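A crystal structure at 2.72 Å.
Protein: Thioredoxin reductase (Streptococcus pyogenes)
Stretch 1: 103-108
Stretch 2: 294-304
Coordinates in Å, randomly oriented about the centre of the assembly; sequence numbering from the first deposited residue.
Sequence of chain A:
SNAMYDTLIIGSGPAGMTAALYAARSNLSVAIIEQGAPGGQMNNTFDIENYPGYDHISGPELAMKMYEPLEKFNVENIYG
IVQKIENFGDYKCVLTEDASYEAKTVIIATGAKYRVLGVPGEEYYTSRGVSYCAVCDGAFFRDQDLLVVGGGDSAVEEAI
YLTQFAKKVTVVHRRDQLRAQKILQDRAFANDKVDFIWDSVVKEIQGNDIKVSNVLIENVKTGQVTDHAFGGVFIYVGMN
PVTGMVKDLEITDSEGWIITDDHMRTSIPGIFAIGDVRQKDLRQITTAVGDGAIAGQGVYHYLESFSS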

# COMPACT_ATOMS: atom_id res chain seq x y z
N ALA A 103 -18.08 3.94 -19.09
CA ALA A 103 -18.01 4.02 -17.64
C ALA A 103 -17.90 5.47 -17.22
O ALA A 103 -17.45 6.33 -17.98
N LYS A 104 -18.31 5.72 -15.98
CA LYS A 104 -18.14 7.05 -15.40
C LYS A 104 -16.71 7.28 -14.94
O LYS A 104 -16.25 8.43 -14.91
N THR A 105 -15.99 6.22 -14.57
CA THR A 105 -14.59 6.32 -14.17
C THR A 105 -13.79 5.18 -14.78
O THR A 105 -14.26 4.04 -14.89
N VAL A 106 -12.55 5.51 -15.15
CA VAL A 106 -11.56 4.56 -15.64
C VAL A 106 -10.39 4.57 -14.66
O VAL A 106 -9.88 5.64 -14.32
N ILE A 107 -9.99 3.39 -14.21
CA ILE A 107 -8.77 3.23 -13.41
C ILE A 107 -7.78 2.43 -14.24
O ILE A 107 -8.05 1.29 -14.62
N ILE A 108 -6.63 3.03 -14.53
CA ILE A 108 -5.62 2.41 -15.38
C ILE A 108 -4.64 1.66 -14.48
O ILE A 108 -3.95 2.26 -13.64
N ILE A 294 -6.44 3.46 -2.73
CA ILE A 294 -6.72 4.89 -2.84
C ILE A 294 -7.64 5.18 -4.02
O ILE A 294 -8.61 5.94 -3.90
N ALA A 295 -7.38 4.57 -5.18
CA ALA A 295 -8.24 4.85 -6.33
C ALA A 295 -9.63 4.27 -6.15
O ALA A 295 -10.64 4.94 -6.43
N GLY A 296 -9.71 3.02 -5.68
CA GLY A 296 -11.00 2.39 -5.48
C GLY A 296 -11.89 3.16 -4.52
O GLY A 296 -13.10 3.27 -4.72
N GLN A 297 -11.30 3.73 -3.46
CA GLN A 297 -12.11 4.52 -2.55
C GLN A 297 -12.36 5.93 -3.08
O GLN A 297 -13.38 6.54 -2.74
N GLY A 298 -11.47 6.45 -3.93
CA GLY A 298 -11.68 7.77 -4.49
C GLY A 298 -12.76 7.81 -5.55
O GLY A 298 -13.36 8.87 -5.79
N VAL A 299 -13.02 6.68 -6.20
CA VAL A 299 -14.11 6.61 -7.18
C VAL A 299 -15.42 7.06 -6.55
O VAL A 299 -16.17 7.86 -7.13
N TYR A 300 -15.72 6.57 -5.34
CA TYR A 300 -16.97 6.94 -4.69
C TYR A 300 -17.05 8.45 -4.46
O TYR A 300 -18.10 9.05 -4.67
N HIS A 301 -15.95 9.06 -4.02
CA HIS A 301 -15.96 10.50 -3.77
C HIS A 301 -16.21 11.28 -5.06
O HIS A 301 -17.06 12.18 -5.10
N TYR A 302 -15.48 10.92 -6.12
CA TYR A 302 -15.69 11.59 -7.41
C TYR A 302 -17.13 11.45 -7.88
O TYR A 302 -17.72 12.41 -8.39
N LEU A 303 -17.72 10.26 -7.72
CA LEU A 303 -19.10 10.07 -8.15
C LEU A 303 -20.08 10.85 -7.28
O LEU A 303 -21.05 11.42 -7.79
N GLU A 304 -19.84 10.90 -5.97
CA GLU A 304 -20.75 11.59 -5.07
C GLU A 304 -20.76 13.09 -5.35
O GLU A 304 -21.83 13.71 -5.38

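The strand that ends the first stretch runs nearly antiparallel to the helix of the second, at 167°, with the axes 10.0 Å apart at closest approach. The contact is made mainly by side chains, and no hydrogen bond crosses it. Thr105 and Ile107 cover the most surface. Both point toward the helix, while Val106 between them points away, as strand alternation requires.

Thr105 is buried, with chi1 in p. Its OG1 lies 3.7 Å from Val299 CG1. This hydroxyl is not left unsatisfied, since it is hydrogen-bonded elsewhere in the structure. The methyl CG2 of Thr105 touches two helix side chains, 3.8 Å from Tyr302 CD2 and 4.2 Å from Leu303 CD2. It meets the Tyr302 ring obliquely.

Ile107 adopts m, t. Its CG2 packs 3.9 Å from Ala295 CB. Its CD1 reaches Val299 CG2 at 3.7 Å and comes within 4.4 Å of the backbone N of Gly296.

Val299, chi1 t, therefore touches both strand residues. Ala295 and Val299 are one helical turn apart, joined by the hydrogen bond from Val299 N to Ala295 O (3.0 Å), so they present the same side to the strand. Leu303 (m, t) continues this row. Its CD2 lies 3.8 Å from Lys104 CB, closing the contact at the partly exposed end.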

# COMPACT_ATOMS: atom_id res chain seq x y z
CB ALA A 103 -16.82 3.23 -17.08
CB LYS A 104 -19.12 7.25 -14.24
CG LYS A 104 -20.46 6.57 -14.44
CD LYS A 104 -21.41 6.86 -13.28
CE LYS A 104 -22.86 6.86 -13.74
NZ LYS A 104 -23.63 7.99 -13.16
CB THR A 105 -14.41 6.29 -12.64
OG1 THR A 105 -14.80 5.01 -12.12
CG2 THR A 105 -15.22 7.39 -11.96
CB VAL A 106 -11.10 4.90 -17.06
CG1 VAL A 106 -9.68 4.39 -17.31
CG2 VAL A 106 -12.06 4.35 -18.09
CB ILE A 107 -9.04 2.55 -12.06
CG1 ILE A 107 -10.23 3.20 -11.36
CG2 ILE A 107 -7.82 2.63 -11.18
CD1 ILE A 107 -10.47 2.67 -9.96
CB ILE A 108 -4.89 3.46 -16.23
CG1 ILE A 108 -5.93 4.36 -16.91
CG2 ILE A 108 -3.99 2.78 -17.26
CD1 ILE A 108 -5.44 5.03 -18.15
CB ILE A 294 -5.40 5.68 -2.94
CG1 ILE A 294 -4.62 5.55 -1.62
CG2 ILE A 294 -5.68 7.14 -3.25
CD1 ILE A 294 -3.25 6.18 -1.64
CB ALA A 295 -7.61 4.32 -7.62
CB GLN A 297 -11.44 4.58 -1.17
CG GLN A 297 -12.37 5.05 -0.06
CD GLN A 297 -13.66 4.26 -0.01
OE1 GLN A 297 -13.67 3.04 -0.20
NE2 GLN A 297 -14.77 4.95 0.25
CB VAL A 299 -14.22 5.20 -7.77
CG1 VAL A 299 -15.55 5.04 -8.48
CG2 VAL A 299 -13.08 4.93 -8.72
CB TYR A 300 -17.13 6.22 -3.36
CG TYR A 300 -18.24 6.83 -2.52
CD1 TYR A 300 -19.57 6.61 -2.85
CD2 TYR A 300 -17.96 7.65 -1.44
CE1 TYR A 300 -20.59 7.18 -2.11
CE2 TYR A 300 -18.97 8.22 -0.69
CZ TYR A 300 -20.29 7.98 -1.03
OH TYR A 300 -21.31 8.54 -0.30
CB HIS A 301 -14.64 10.93 -3.12
CG HIS A 301 -14.68 12.31 -2.53
ND1 HIS A 301 -13.78 13.29 -2.89
CD2 HIS A 301 -15.49 12.86 -1.60
CE1 HIS A 301 -14.05 14.39 -2.21
NE2 HIS A 301 -15.08 14.16 -1.42
CB TYR A 302 -14.72 11.02 -8.45
CG TYR A 302 -14.87 11.64 -9.83
CD1 TYR A 302 -14.28 12.86 -10.13
CD2 TYR A 302 -15.61 11.01 -10.82
CE1 TYR A 302 -14.42 13.43 -11.39
CE2 TYR A 302 -15.75 11.57 -12.08
CZ TYR A 302 -15.15 12.78 -12.36
OH TYR A 302 -15.29 13.34 -13.61
CB LEU A 303 -19.47 8.58 -8.13
CG LEU A 303 -18.82 7.69 -9.19
CD1 LEU A 303 -19.28 6.25 -9.04
CD2 LEU A 303 -19.12 8.21 -10.58
CB GLU A 304 -20.39 11.32 -3.62
CG GLU A 304 -21.27 12.06 -2.62
CD GLU A 304 -20.65 12.15 -1.23
OE1 GLU A 304 -19.84 11.27 -0.88
OE2 GLU A 304 -20.98 13.10 -0.50